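Local coordinates for Low molecular weight protein-tyrosine-phosphatase PtpA (Staphylococcus aureus, PDB 3ROF) that removes phosphate from phosphorylated tyrosines of proteins and, as a secreted effector, probably counteracts host defences during infection, at residues M27-R30 with L31-R34; E57-Q60 with K61-K65; D82-D85 with Y86-A89; S93-D96 with N97-I101; Q108-K111 with L112-S116. One frame throughout, in Å; residues are numbered along the deposited sequence.

In the fold
All five contacts are local, and their differences follow the parallel four-stranded sheet. Contacts 1, 2 and 4 are turns of helix; their outer flanks are polar and often bridged by water, their inner flanks largely apolar. Contacts 3 and 5 lie nearer the centre of the chain: contact 3 joins apolar carbons with no hydrogen bond across it, while contact 5 adds a carboxylate-to-amide bond to a ring pair. They hold neighbouring strands 86-89 and 108-111, and Ala89 N lies 2.8 Å from Phe110 O. Contact 4 packs on both, with Ala89 CB 3.7 Å from Val95 CG2. Contacts 1 and 4 lie on opposite sides of the chain's centre, their centres about 28 Å apart.

Contact 1 of 5, residues M27-R30 with L31-R34; sequences MRQR and LKDR
Gln29 and Asp33 meet one turn apart on helix 19-33, the crossover helix of the beta-alpha-beta unit between strands 7-13 and 39-45. Gln29 NE2 donates to Asp33 OD1 over 2.9 Å, in a bent bond (N-H...O 138°). The carboxylate oxygen lies close to the amide plane of Gln29, but the nitrogen reaches it from above the carboxylate plane. The Gln29 chain makes this possible by bending at its second torsion (chi2 66°), which swings the amide down the helix. Water fills the other places: one molecule donates to Gln29 OE1, while a second accepts from Gln29 NE2 at 3.2 Å. Both waters also accept weak bonds from Lys32 NZ in one of its two conformers, so these are doubtful. A third water accepts from Arg30 NH1, in the guanidinium plane, and donates to Asp33 OD2 over 2.7 Å, thereby linking two groups of opposite charge whose nearest charged atoms stay 5.1 Å apart.

The helical carbonyls are also satisfied: Met27, Arg28, Gln29 and Arg30 accept from the amides of Leu31, Lys32, Asp33 and Arg34. Arg30 and Arg34 lie near each other with their guanidinium planes 82° apart, and both reach Asp144 on helix 132-153; Arg34 also pairs with Asp148. The shared acid probably offsets their like charges. On the buried flank, Met27 and Leu31 face Val41 of strand 39-45. There the contact is purely apolar, with Met27 CG, in the modelled conformer, 4.0 Å from Leu31 CD1.

Contact 2 of 5, residues E57-Q60 with K61-K65; sequences EGTQ and KILNK
Glu57 and Lys61 run side by side in the same direction along the first turn of helix 57-65, forming an i to i+4 salt bridge. Both chains are extended beyond CG, but they leave the backbone differently: Glu57 CG is anti to its N (chi1 169°), whereas Lys61 CG stands beside its own N (chi1 -75°). That brings the aliphatic parts alongside, with Glu57 CG 3.5 Å from Lys61 CE. Lys61 NZ then meets Glu57 OE2 at 2.7 Å, on its anti side and 25° out of the carboxylate plane.

Thr59 and Leu63 repeat the parallel arrangement on the buried flank, where the methyl Thr59 CG2 lies 3.8 Å from Leu63 CD1. Both residues pack on Met22 of helix 19-33. The hydroxyl of Thr59 is engaged separately by the carbonyl of Cys18, which ties this helix to the chain just ahead of Arg19, probably an active-site residue.

Gln60 and Asn64 are joined through water, while Gln60 NE2 turns back to the carbonyl of Pro55. The bridging water donates to Gln60 OE1 over 2.8 Å and accepts from Asn64 ND2 at 2.9 Å.

Contact 3 of 5, residues D82-D85 with Y86-A89; sequences DDFD and YIVA
Phe84 and Ile87 cross at about a right angle where the loop 82-85 enters strand 86-89. Phe84 CG sits beside its backbone N (chi1 -55°), which sets the ring toward the strand, and the ring's own rotation turns its edge to Ile87: Ile87 CG1 lies near the ring plane, 4.0 Å from Phe84 CD2. Ile87 continues toward the loop with CD1 extended (chi2 175°), and this methyl ends 4.1 Å from Asp83 OD1.

Tyr86 has nearly the same first torsion, but it leaves the strand away from the loop, and its ring lies over the preceding peptide, with Asp85 O over one face at 3.5 Å from Tyr86 CG. The phenol beyond reaches Asp153.

No hydrogen bond crosses between the segments. Within the loop, Phe84 N gives a weak, bent bond to Asp83 OD1 (N-H...O 129°). The same Asp83 oxygen also accepts from the amide of Gly107, and OD2 from that of Lys106, while Asp85 OD2 accepts from the amide of Asp8. The chemistry therefore implies a division of labour: apolar carbons pack across the loop-strand junction, whereas the acids bind the loop to backbone amides just ahead of strand 108-111 and within strand 7-13.

Contact 4 of 5, residues S93-D96 with N97-I101; sequences SNVD and NIKSI
Asn97 and Ser93 meet on helix 92-101, the crossover helix of the beta-alpha-beta unit joining strands 86-89 and 108-111. Asn97 N donates to Ser93 O, and the side-chain amide carbon, Asn97 CG, lies close to that same carbonyl, 3.1 Å from Ser93 O. A water connects the amide with the previous turn: it donates to Asn97 OD1 over 2.8 Å and accepts from Asn94 ND2 over 2.9 Å. The side chain of Asn94 is about 4 Å from those of Cys13 and Arg19, probably the nucleophile and another active-site residue, so the bridge links Asn97 to a residue beside the probable active site.

Ile98 comes next, on the buried flank. Its amide donates to Asn94 O, and the CG1 branch, beside its own N (chi1 -72°), runs close by that oxygen, with CG1 3.1 Å from Asn94 O. Its side chain also packs on Ile87 and Leu109 of the two strands.

Lys99 runs beside Val95 in the same direction. The bend at its third torsion (chi3 -74°) lays the aliphatic chain against the valine, with Lys99 CE 3.7 Å from Val95 CG1. Its ammonium, Lys99 NZ, remains 4.9 Å from Asp96 OD1, which is instead hydrogen-bonded by Gln92 NE2; any attraction between the charges is therefore at a distance.

Ser100 completes the walk on the exposed side. Its amide donates to the carbonyl of Asp96 in a moderately bent bond (N-H...O 151°), with Ser100 N 3.0 Å from Asp96 O.

Contact 5 of 5, residues Q108-K111 with L112-S116; sequences QLFK and LLEFS
This is a strand-to-turn contact at the C-terminal end of strand 108-111, the outermost strand on one side of the sheet, where the chain enters a short 3-10 turn at 112-114. Phe110 and Phe115 make a T-shaped stack: the edge of Phe115 points to the face of Phe110, with planes at 75° and centroids 5.2 Å apart. Phe115 CZ lies over that face toward its rim, and Phe115 CE2 touches Phe110 CB at 3.7 Å.

Glu114 folds back to the strand along an extended chain, its CG anti to its carbonyl carbon (chi1 -68°). Its OE2 uses the anti lone pair to accept from Lys111 N over 2.9 Å, a nearly straight bond (161°). The same oxygen lies at the edge of the Phe110 ring, 3.7 Å from Phe110 CD1. A water donates to Glu114 OE2 and to Leu109 O, extending the grip two residues back along the strand. In return, Glu114 N donates to Lys111 O over 3.0 Å.

Bonds thus run both ways between Lys111 and Glu114: the backbone one closes the 3-10 turn, and the carboxylate returns to the amide where it starts, at the end of an edge strand in this parallel alpha/beta phosphatase fold.

Contact 1 of 5, residues M27-R30 with L31-R34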
loop_
_atom_site.group_PDB
_atom_site.type_symbol
_atom_site.label_atom_id
_atom_site.label_comp_id
_atom_site.label_asym_id
_atom_site.label_seq_id
_atom_site.Cartn_x
_atom_site.Cartn_y
_atom_site.Cartn_z
ATOM N N MET A 27 -1.655 5.771 -5.542
ATOM C CA MET A 27 -1.190 6.793 -4.619
ATOM C C MET A 27 -0.115 7.678 -5.249
ATOM O O MET A 27 -0.174 8.915 -5.156
ATOM C CB MET A 27 -0.645 6.113 -3.354
ATOM C CG MET A 27 -0.164 7.041 -2.258
ATOM S SD MET A 27 -1.565 7.746 -1.388
ATOM C CE MET A 27 -0.720 8.385 0.070
ATOM N N ARG A 28 0.861 7.034 -5.917
ATOM C CA ARG A 28 1.914 7.817 -6.564
ATOM C C ARG A 28 1.333 8.778 -7.598
ATOM O O ARG A 28 1.714 9.961 -7.656
ATOM C CB ARG A 28 2.932 6.883 -7.219
ATOM C CG ARG A 28 4.012 7.631 -7.981
ATOM C CD ARG A 28 5.094 6.678 -8.521
ATOM N NE ARG A 28 5.811 6.073 -7.406
ATOM C CZ ARG A 28 5.781 4.789 -7.062
ATOM N NH1 ARG A 28 5.222 3.884 -7.835
ATOM N NH2 ARG A 28 6.341 4.424 -5.928
ATOM N N GLN A 29 0.416 8.297 -8.430
ATOM C CA GLN A 29 -0.162 9.160 -9.437
ATOM C C GLN A 29 -1.010 10.256 -8.801
ATOM O O GLN A 29 -1.017 11.385 -9.280
ATOM C CB GLN A 29 -0.977 8.332 -10.432
ATOM C CG GLN A 29 -1.534 9.188 -11.554
ATOM C CD GLN A 29 -0.429 9.760 -12.453
ATOM O OE1 GLN A 29 0.536 9.086 -12.828
ATOM N NE2 GLN A 29 -0.594 11.023 -12.827
ATOM N N ARG A 30 -1.742 9.920 -7.734
ATOM C CA ARG A 30 -2.606 10.889 -7.096
ATOM C C ARG A 30 -1.756 12.029 -6.513
ATOM O O ARG A 30 -2.160 13.204 -6.619
ATOM C CB ARG A 30 -3.472 10.217 -6.018
ATOM C CG ARG A 30 -4.500 11.179 -5.445
ATOM C CD ARG A 30 -5.383 11.719 -6.538
ATOM N NE ARG A 30 -6.540 12.434 -6.021
ATOM C CZ ARG A 30 -7.496 12.873 -6.822
ATOM N NH1 ARG A 30 -7.357 12.756 -8.130
ATOM N NH2 ARG A 30 -8.571 13.439 -6.302
ATOM N N LEU A 31 -0.652 11.683 -5.862
ATOM C CA LEU A 31 0.208 12.711 -5.316
ATOM C C LEU A 31 0.744 13.620 -6.415
ATOM O O LEU A 31 0.829 14.838 -6.254
ATOM C CB LEU A 31 1.372 12.057 -4.595
ATOM C CG LEU A 31 1.005 11.347 -3.298
ATOM C CD1 LEU A 31 2.038 10.324 -2.852
ATOM C CD2 LEU A 31 0.726 12.351 -2.167
ATOM N N LYS A 32 1.116 13.036 -7.552
ATOM C CA LYS A 32 1.567 13.816 -8.688
ATOM C C LYS A 32 0.469 14.786 -9.144
ATOM O O LYS A 32 0.698 15.984 -9.347
ATOM C CB LYS A 32 1.973 12.872 -9.811
ATOM C CG LYS A 32 2.546 13.547 -11.004
ATOM C CD LYS A 32 2.908 12.550 -12.099
ATOM C CE LYS A 32 3.519 13.269 -13.305
ATOM N NZ LYS A 32 3.922 12.318 -14.381
ATOM N N ASP A 33 -0.737 14.267 -9.292
ATOM C CA ASP A 33 -1.871 15.059 -9.766
ATOM C C ASP A 33 -2.277 16.165 -8.778
ATOM O O ASP A 33 -2.814 17.199 -9.206
ATOM C CB ASP A 33 -3.078 14.159 -10.079
ATOM C CG ASP A 33 -2.852 13.286 -11.303
ATOM O OD1 ASP A 33 -1.902 13.554 -12.071
ATOM O OD2 ASP A 33 -3.614 12.307 -11.502
ATOM N N ARG A 34 -2.037 15.945 -7.490
ATOM C CA ARG A 34 -2.300 16.925 -6.433
ATOM C C ARG A 34 -1.102 17.810 -6.158
ATOM O O ARG A 34 -1.152 18.685 -5.292
ATOM C CB ARG A 34 -2.758 16.250 -5.139
ATOM C CG ARG A 34 -4.156 15.646 -5.264
ATOM C CD ARG A 34 -4.633 14.983 -4.013
ATOM N NE ARG A 34 -4.695 15.945 -2.936
ATOM C CZ ARG A 34 -5.144 15.674 -1.719
ATOM N NH1 ARG A 34 -5.616 14.488 -1.411
ATOM N NH2 ARG A 34 -5.104 16.613 -0.770
HETATM O O HOH W 1 1.901 9.748 -15.284
HETATM O O HOH W 2 0.935 12.693 -15.017
HETATM O O HOH W 3 -5.285 11.145 -9.688
#

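Contact 2 of 5, residues E57-Q60 with K61-K65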
loop_
_atom_site.group_PDB
_atom_site.type_symbol
_atom_site.label_atom_id
_atom_site.label_comp_id
_atom_site.label_asym_id
_atom_site.label_seq_id
_atom_site.Cartn_x
_atom_site.Cartn_y
_atom_site.Cartn_z
ATOM N N GLU A 57 -1.514 -9.857 -13.349
ATOM C CA GLU A 57 -2.239 -9.425 -14.533
ATOM C C GLU A 57 -3.444 -8.578 -14.193
ATOM O O GLU A 57 -3.694 -7.571 -14.875
ATOM C CB GLU A 57 -2.652 -10.658 -15.360
ATOM C CG GLU A 57 -3.625 -10.386 -16.453
ATOM C CD GLU A 57 -3.933 -11.588 -17.325
ATOM O OE1 GLU A 57 -3.031 -12.421 -17.569
ATOM O OE2 GLU A 57 -5.076 -11.657 -17.807
ATOM N N GLY A 58 -4.239 -8.965 -13.209
ATOM C CA GLY A 58 -5.440 -8.187 -12.893
ATOM C C GLY A 58 -5.146 -6.768 -12.442
ATOM O O GLY A 58 -5.920 -5.851 -12.736
ATOM N N THR A 59 -4.045 -6.587 -11.694
ATOM C CA THR A 59 -3.646 -5.252 -11.257
ATOM C C THR A 59 -3.086 -4.473 -12.433
ATOM O O THR A 59 -3.429 -3.307 -12.628
ATOM C CB THR A 59 -2.674 -5.324 -10.090
ATOM O OG1 THR A 59 -3.444 -5.737 -8.955
ATOM C CG2 THR A 59 -1.996 -3.998 -9.839
ATOM N N GLN A 60 -2.260 -5.097 -13.277
ATOM C CA GLN A 60 -1.765 -4.392 -14.453
ATOM C C GLN A 60 -2.927 -3.943 -15.338
ATOM O O GLN A 60 -2.911 -2.824 -15.849
ATOM C CB GLN A 60 -0.830 -5.294 -15.262
ATOM C CG GLN A 60 0.435 -5.663 -14.525
ATOM C CD GLN A 60 1.484 -6.287 -15.414
ATOM O OE1 GLN A 60 1.634 -5.900 -16.573
ATOM N NE2 GLN A 60 2.196 -7.284 -14.883
ATOM N N LYS A 61 -3.936 -4.800 -15.517
ATOM C CA LYS A 61 -5.032 -4.436 -16.384
ATOM C C LYS A 61 -5.804 -3.232 -15.841
ATOM O O LYS A 61 -6.178 -2.346 -16.613
ATOM C CB LYS A 61 -5.984 -5.615 -16.580
ATOM C CG LYS A 61 -5.440 -6.667 -17.511
ATOM C CD LYS A 61 -6.379 -7.889 -17.583
ATOM C CE LYS A 61 -5.947 -8.869 -18.653
ATOM N NZ LYS A 61 -6.969 -9.949 -18.775
ATOM N N ILE A 62 -6.084 -3.207 -14.539
ATOM C CA ILE A 62 -6.810 -2.079 -13.935
ATOM C C ILE A 62 -6.001 -0.820 -14.050
ATOM O O ILE A 62 -6.557 0.228 -14.382
ATOM C CB ILE A 62 -7.000 -2.303 -12.393
ATOM C CG1 ILE A 62 -8.084 -3.316 -12.134
ATOM C CG2 ILE A 62 -7.318 -0.977 -11.653
ATOM C CD1 ILE A 62 -9.482 -2.768 -12.359
ATOM N N LEU A 63 -4.704 -0.901 -13.765
ATOM C CA LEU A 63 -3.890 0.291 -13.855
ATOM C C LEU A 63 -3.793 0.791 -15.302
ATOM O O LEU A 63 -3.899 1.994 -15.567
ATOM C CB LEU A 63 -2.516 0.026 -13.255
ATOM C CG LEU A 63 -2.517 -0.273 -11.744
ATOM C CD1 LEU A 63 -1.102 -0.627 -11.323
ATOM C CD2 LEU A 63 -3.097 0.878 -10.915
ATOM N N ASN A 64 -3.612 -0.123 -16.245
ATOM C CA ASN A 64 -3.554 0.279 -17.655
ATOM C C ASN A 64 -4.869 0.939 -18.087
ATOM O O ASN A 64 -4.870 1.922 -18.809
ATOM C CB ASN A 64 -3.288 -0.929 -18.543
ATOM C CG ASN A 64 -1.844 -1.438 -18.445
ATOM O OD1 ASN A 64 -0.946 -0.704 -18.025
ATOM N ND2 ASN A 64 -1.620 -2.680 -18.849
ATOM N N LYS A 65 -5.995 0.395 -17.638
ATOM C CA LYS A 65 -7.321 0.861 -18.048
ATOM C C LYS A 65 -7.499 2.312 -17.644
ATOM O O LYS A 65 -8.173 3.070 -18.310
ATOM C CB LYS A 65 -8.408 0.025 -17.356
ATOM C CG LYS A 65 -9.817 0.512 -17.595
ATOM C CD LYS A 65 -10.830 -0.420 -16.943
ATOM C CE LYS A 65 -12.259 0.032 -17.224
ATOM N NZ LYS A 65 -13.264 -0.997 -16.835
HETATM O O HOH W 4 0.840 -4.276 -18.681
#

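Contact 3 of 5, residues D82-D85 with Y86-A89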
loop_
_atom_site.group_PDB
_atom_site.type_symbol
_atom_site.label_atom_id
_atom_site.label_comp_id
_atom_site.label_asym_id
_atom_site.label_seq_id
_atom_site.Cartn_x
_atom_site.Cartn_y
_atom_site.Cartn_z
ATOM N N ASP A 82 12.205 -4.051 8.075
ATOM C CA ASP A 82 11.530 -3.015 7.293
ATOM C C ASP A 82 10.680 -2.128 8.197
ATOM O O ASP A 82 9.997 -2.599 9.117
ATOM C CB ASP A 82 10.634 -3.647 6.211
ATOM C CG ASP A 82 11.262 -3.666 4.854
ATOM O OD1 ASP A 82 12.289 -2.976 4.625
ATOM O OD2 ASP A 82 10.744 -4.372 3.987
ATOM N N ASP A 83 10.678 -0.844 7.870
ATOM C CA ASP A 83 9.925 0.162 8.608
ATOM C C ASP A 83 9.794 1.389 7.705
ATOM O O ASP A 83 10.644 1.631 6.846
ATOM C CB ASP A 83 10.679 0.532 9.888
ATOM C CG ASP A 83 9.783 1.095 10.979
ATOM O OD1 ASP A 83 8.596 1.423 10.730
ATOM O OD2 ASP A 83 10.284 1.196 12.123
ATOM N N PHE A 84 8.727 2.144 7.902
ATOM C CA PHE A 84 8.398 3.290 7.098
ATOM C C PHE A 84 7.653 4.255 8.019
ATOM O O PHE A 84 7.149 3.855 9.069
ATOM C CB PHE A 84 7.465 2.893 5.941
ATOM C CG PHE A 84 8.011 1.784 5.087
ATOM C CD1 PHE A 84 8.742 2.064 3.982
ATOM C CD2 PHE A 84 7.767 0.439 5.406
ATOM C CE1 PHE A 84 9.258 1.040 3.193
ATOM C CE2 PHE A 84 8.279 -0.561 4.645
ATOM C CZ PHE A 84 9.014 -0.271 3.537
ATOM N N ASP A 85 7.544 5.514 7.636
ATOM C CA ASP A 85 6.795 6.451 8.465
ATOM C C ASP A 85 5.328 6.034 8.625
ATOM O O ASP A 85 4.746 6.175 9.720
ATOM C CB ASP A 85 6.862 7.858 7.896
ATOM C CG ASP A 85 8.278 8.370 7.851
ATOM O OD1 ASP A 85 8.872 8.503 8.927
ATOM O OD2 ASP A 85 8.839 8.551 6.759
ATOM N N TYR A 86 4.738 5.545 7.529
ATOM C CA TYR A 86 3.356 5.094 7.519
ATOM C C TYR A 86 3.312 3.755 6.831
ATOM O O TYR A 86 3.910 3.609 5.767
ATOM C CB TYR A 86 2.452 6.072 6.774
ATOM C CG TYR A 86 2.512 7.453 7.386
ATOM C CD1 TYR A 86 1.666 7.815 8.434
ATOM C CD2 TYR A 86 3.465 8.376 6.957
ATOM C CE1 TYR A 86 1.796 9.063 9.056
ATOM C CE2 TYR A 86 3.580 9.613 7.559
ATOM C CZ TYR A 86 2.731 9.941 8.584
ATOM O OH TYR A 86 2.855 11.179 9.178
ATOM N N ILE A 87 2.651 2.795 7.451
ATOM C CA ILE A 87 2.496 1.437 6.893
ATOM C C ILE A 87 0.994 1.188 6.795
ATOM O O ILE A 87 0.282 1.275 7.805
ATOM C CB ILE A 87 3.190 0.361 7.772
ATOM C CG1 ILE A 87 4.671 0.710 7.962
ATOM C CG2 ILE A 87 3.036 -0.990 7.140
ATOM C CD1 ILE A 87 5.356 -0.188 8.877
ATOM N N VAL A 88 0.516 0.877 5.597
ATOM C CA VAL A 88 -0.899 0.763 5.350
ATOM C C VAL A 88 -1.160 -0.661 4.832
ATOM O O VAL A 88 -0.857 -0.994 3.677
ATOM C CB VAL A 88 -1.394 1.816 4.352
ATOM C CG1 VAL A 88 -2.909 1.643 4.114
ATOM C CG2 VAL A 88 -1.068 3.221 4.881
ATOM N N ALA A 89 -1.715 -1.475 5.718
ATOM C CA ALA A 89 -1.985 -2.883 5.480
ATOM C C ALA A 89 -3.340 -3.051 4.812
ATOM O O ALA A 89 -4.237 -2.243 5.009
ATOM C CB ALA A 89 -1.997 -3.610 6.814
#

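Contact 4 of 5, residues S93-D96 with N97-I101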
loop_
_atom_site.group_PDB
_atom_site.type_symbol
_atom_site.label_atom_id
_atom_site.label_comp_id
_atom_site.label_asym_id
_atom_site.label_seq_id
_atom_site.Cartn_x
_atom_site.Cartn_y
_atom_site.Cartn_z
ATOM N N SER A 93 -4.756 -10.126 8.559
ATOM C CA SER A 93 -3.594 -11.019 8.542
ATOM C C SER A 93 -2.332 -10.243 8.222
ATOM O O SER A 93 -1.269 -10.548 8.744
ATOM C CB SER A 93 -3.804 -12.181 7.570
ATOM O OG SER A 93 -3.745 -11.794 6.190
ATOM N N ASN A 94 -2.449 -9.245 7.351
ATOM C CA ASN A 94 -1.299 -8.429 7.051
ATOM C C ASN A 94 -0.794 -7.656 8.295
ATOM O O ASN A 94 0.423 -7.633 8.571
ATOM C CB ASN A 94 -1.623 -7.409 5.955
ATOM C CG ASN A 94 -2.171 -7.978 4.660
ATOM O OD1 ASN A 94 -2.919 -7.252 3.989
ATOM N ND2 ASN A 94 -1.762 -9.169 4.249
ATOM N N VAL A 95 -1.718 -7.046 9.040
ATOM C CA VAL A 95 -1.381 -6.342 10.286
ATOM C C VAL A 95 -0.651 -7.303 11.222
ATOM O O VAL A 95 0.427 -7.014 11.761
ATOM C CB VAL A 95 -2.635 -5.779 10.950
ATOM C CG1 VAL A 95 -2.303 -5.294 12.374
ATOM C CG2 VAL A 95 -3.219 -4.644 10.106
ATOM N N ASP A 96 -1.252 -8.465 11.429
ATOM C CA ASP A 96 -0.695 -9.423 12.385
ATOM C C ASP A 96 0.704 -9.841 11.952
ATOM O O ASP A 96 1.656 -9.948 12.779
ATOM C CB ASP A 96 -1.574 -10.668 12.500
ATOM C CG ASP A 96 -2.967 -10.393 13.063
ATOM O OD1 ASP A 96 -3.159 -9.342 13.698
ATOM O OD2 ASP A 96 -3.866 -11.253 12.869
ATOM N N ASN A 97 0.849 -10.181 10.673
ATOM C CA ASN A 97 2.128 -10.700 10.194
ATOM C C ASN A 97 3.216 -9.600 10.211
ATOM O O ASN A 97 4.370 -9.880 10.534
ATOM C CB ASN A 97 2.018 -11.294 8.782
ATOM C CG ASN A 97 1.077 -12.511 8.663
ATOM O OD1 ASN A 97 0.709 -12.862 7.542
ATOM N ND2 ASN A 97 0.660 -13.106 9.762
ATOM N N ILE A 98 2.866 -8.366 9.842
ATOM C CA ILE A 98 3.806 -7.247 9.948
ATOM C C ILE A 98 4.351 -7.174 11.374
ATOM O O ILE A 98 5.566 -7.012 11.569
ATOM C CB ILE A 98 3.124 -5.939 9.564
ATOM C CG1 ILE A 98 2.887 -5.905 8.058
ATOM C CG2 ILE A 98 3.961 -4.757 9.992
ATOM C CD1 ILE A 98 1.894 -4.836 7.626
ATOM N N LYS A 99 3.476 -7.202 12.372
ATOM C CA LYS A 99 3.908 -7.003 13.746
ATOM C C LYS A 99 4.747 -8.170 14.244
ATOM O O LYS A 99 5.636 -7.983 15.069
ATOM C CB LYS A 99 2.724 -6.775 14.680
ATOM C CG LYS A 99 1.962 -5.503 14.380
ATOM C CD LYS A 99 0.930 -5.193 15.453
ATOM C CE LYS A 99 -0.288 -6.094 15.374
ATOM N NZ LYS A 99 -1.323 -5.718 16.387
ATOM N N SER A 100 4.477 -9.368 13.743
ATOM C CA SER A 100 5.302 -10.541 14.073
ATOM C C SER A 100 6.683 -10.493 13.416
ATOM O O SER A 100 7.686 -10.869 14.017
ATOM C CB SER A 100 4.597 -11.813 13.620
ATOM O OG SER A 100 3.411 -12.020 14.347
ATOM N N ILE A 101 6.713 -10.051 12.153
ATOM C CA ILE A 101 7.964 -9.954 11.395
ATOM C C ILE A 101 8.881 -8.875 11.978
ATOM O O ILE A 101 10.079 -9.103 12.137
ATOM C CB ILE A 101 7.722 -9.728 9.885
ATOM C CG1 ILE A 101 7.047 -10.951 9.250
ATOM C CG2 ILE A 101 9.025 -9.397 9.182
ATOM C CD1 ILE A 101 6.376 -10.621 7.932
HETATM O O HOH W 5 0.018 -10.990 5.559
#

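Contact 5 of 5, residues Q108-K111 with L112-S116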
loop_
_atom_site.group_PDB
_atom_site.type_symbol
_atom_site.label_atom_id
_atom_site.label_comp_id
_atom_site.label_asym_id
_atom_site.label_seq_id
_atom_site.Cartn_x
_atom_site.Cartn_y
_atom_site.Cartn_z
ATOM N N GLN A 108 3.772 4.355 11.889
ATOM C CA GLN A 108 2.346 4.239 12.192
ATOM C C GLN A 108 1.722 3.204 11.267
ATOM O O GLN A 108 1.802 3.325 10.053
ATOM C CB GLN A 108 1.677 5.572 11.979
ATOM C CG GLN A 108 2.230 6.626 12.928
ATOM C CD GLN A 108 1.666 7.970 12.661
ATOM O OE1 GLN A 108 0.452 8.125 12.649
ATOM N NE2 GLN A 108 2.520 8.960 12.447
ATOM N N LEU A 109 1.052 2.238 11.870
ATOM C CA LEU A 109 0.465 1.119 11.130
ATOM C C LEU A 109 -1.056 1.243 11.135
ATOM O O LEU A 109 -1.681 1.336 12.193
ATOM C CB LEU A 109 0.903 -0.179 11.800
ATOM C CG LEU A 109 0.336 -1.496 11.254
ATOM C CD1 LEU A 109 0.654 -1.705 9.800
ATOM C CD2 LEU A 109 0.852 -2.633 12.080
ATOM N N PHE A 110 -1.647 1.230 9.944
ATOM C CA PHE A 110 -3.099 1.368 9.736
ATOM C C PHE A 110 -3.537 0.293 8.764
ATOM O O PHE A 110 -2.715 -0.237 8.027
ATOM C CB PHE A 110 -3.435 2.707 9.103
ATOM C CG PHE A 110 -3.059 3.868 9.926
ATOM C CD1 PHE A 110 -3.866 4.256 10.978
ATOM C CD2 PHE A 110 -1.965 4.647 9.638
ATOM C CE1 PHE A 110 -3.554 5.368 11.748
ATOM C CE2 PHE A 110 -1.643 5.778 10.432
ATOM C CZ PHE A 110 -2.448 6.116 11.464
ATOM N N LYS A 111 -4.845 0.036 8.698
ATOM C CA LYS A 111 -5.465 -0.629 7.555
ATOM C C LYS A 111 -5.964 0.427 6.585
ATOM O O LYS A 111 -6.441 1.472 6.986
ATOM C CB LYS A 111 -6.625 -1.510 7.988
ATOM C CG LYS A 111 -6.202 -2.730 8.749
ATOM C CD LYS A 111 -7.500 -3.568 9.128
ATOM C CE LYS A 111 -7.226 -4.789 9.960
ATOM N NZ LYS A 111 -8.540 -5.385 10.267
ATOM N N LEU A 112 -5.873 0.116 5.288
ATOM C CA LEU A 112 -6.319 1.008 4.230
ATOM C C LEU A 112 -7.703 1.557 4.507
ATOM O O LEU A 112 -7.954 2.775 4.339
ATOM C CB LEU A 112 -6.301 0.289 2.905
ATOM C CG LEU A 112 -6.755 1.126 1.696
ATOM C CD1 LEU A 112 -5.721 2.135 1.308
ATOM C CD2 LEU A 112 -7.081 0.245 0.504
ATOM N N LEU A 113 -8.644 0.684 4.866
ATOM C CA LEU A 113 -10.049 1.097 4.942
ATOM C C LEU A 113 -10.380 1.908 6.198
ATOM O O LEU A 113 -11.514 2.380 6.332
ATOM C CB LEU A 113 -10.963 -0.112 4.734
ATOM C CG LEU A 113 -10.892 -0.680 3.304
ATOM C CD1 LEU A 113 -11.743 -1.950 3.239
ATOM C CD2 LEU A 113 -11.381 0.311 2.244
ATOM N N GLU A 114 -9.401 2.108 7.080
ATOM C CA GLU A 114 -9.582 3.082 8.153
ATOM C C GLU A 114 -9.745 4.506 7.592
ATOM O O GLU A 114 -10.318 5.369 8.267
ATOM C CB GLU A 114 -8.419 3.062 9.139
ATOM C CG GLU A 114 -8.332 1.819 9.928
ATOM C CD GLU A 114 -7.281 1.931 10.986
ATOM O OE1 GLU A 114 -7.509 2.649 11.997
ATOM O OE2 GLU A 114 -6.210 1.354 10.825
ATOM N N PHE A 115 -9.309 4.710 6.353
ATOM C CA PHE A 115 -9.398 5.995 5.663
ATOM C C PHE A 115 -10.607 6.060 4.725
ATOM O O PHE A 115 -10.694 6.977 3.926
ATOM C CB PHE A 115 -8.111 6.255 4.923
ATOM C CG PHE A 115 -6.927 6.374 5.862
ATOM C CD1 PHE A 115 -6.636 7.586 6.485
ATOM C CD2 PHE A 115 -6.119 5.265 6.142
ATOM C CE1 PHE A 115 -5.572 7.664 7.372
ATOM C CE2 PHE A 115 -5.077 5.332 7.027
ATOM C CZ PHE A 115 -4.803 6.535 7.652
ATOM N N SER A 116 -11.540 5.124 4.875
ATOM C CA SER A 116 -12.658 4.987 3.987
ATOM C C SER A 116 -13.977 4.988 4.754
ATOM O O SER A 116 -14.079 4.462 5.869
ATOM C CB SER A 116 -12.543 3.678 3.200
ATOM O OG SER A 116 -13.668 3.456 2.381
HETATM O O HOH W 6 -4.578 1.074 13.197
#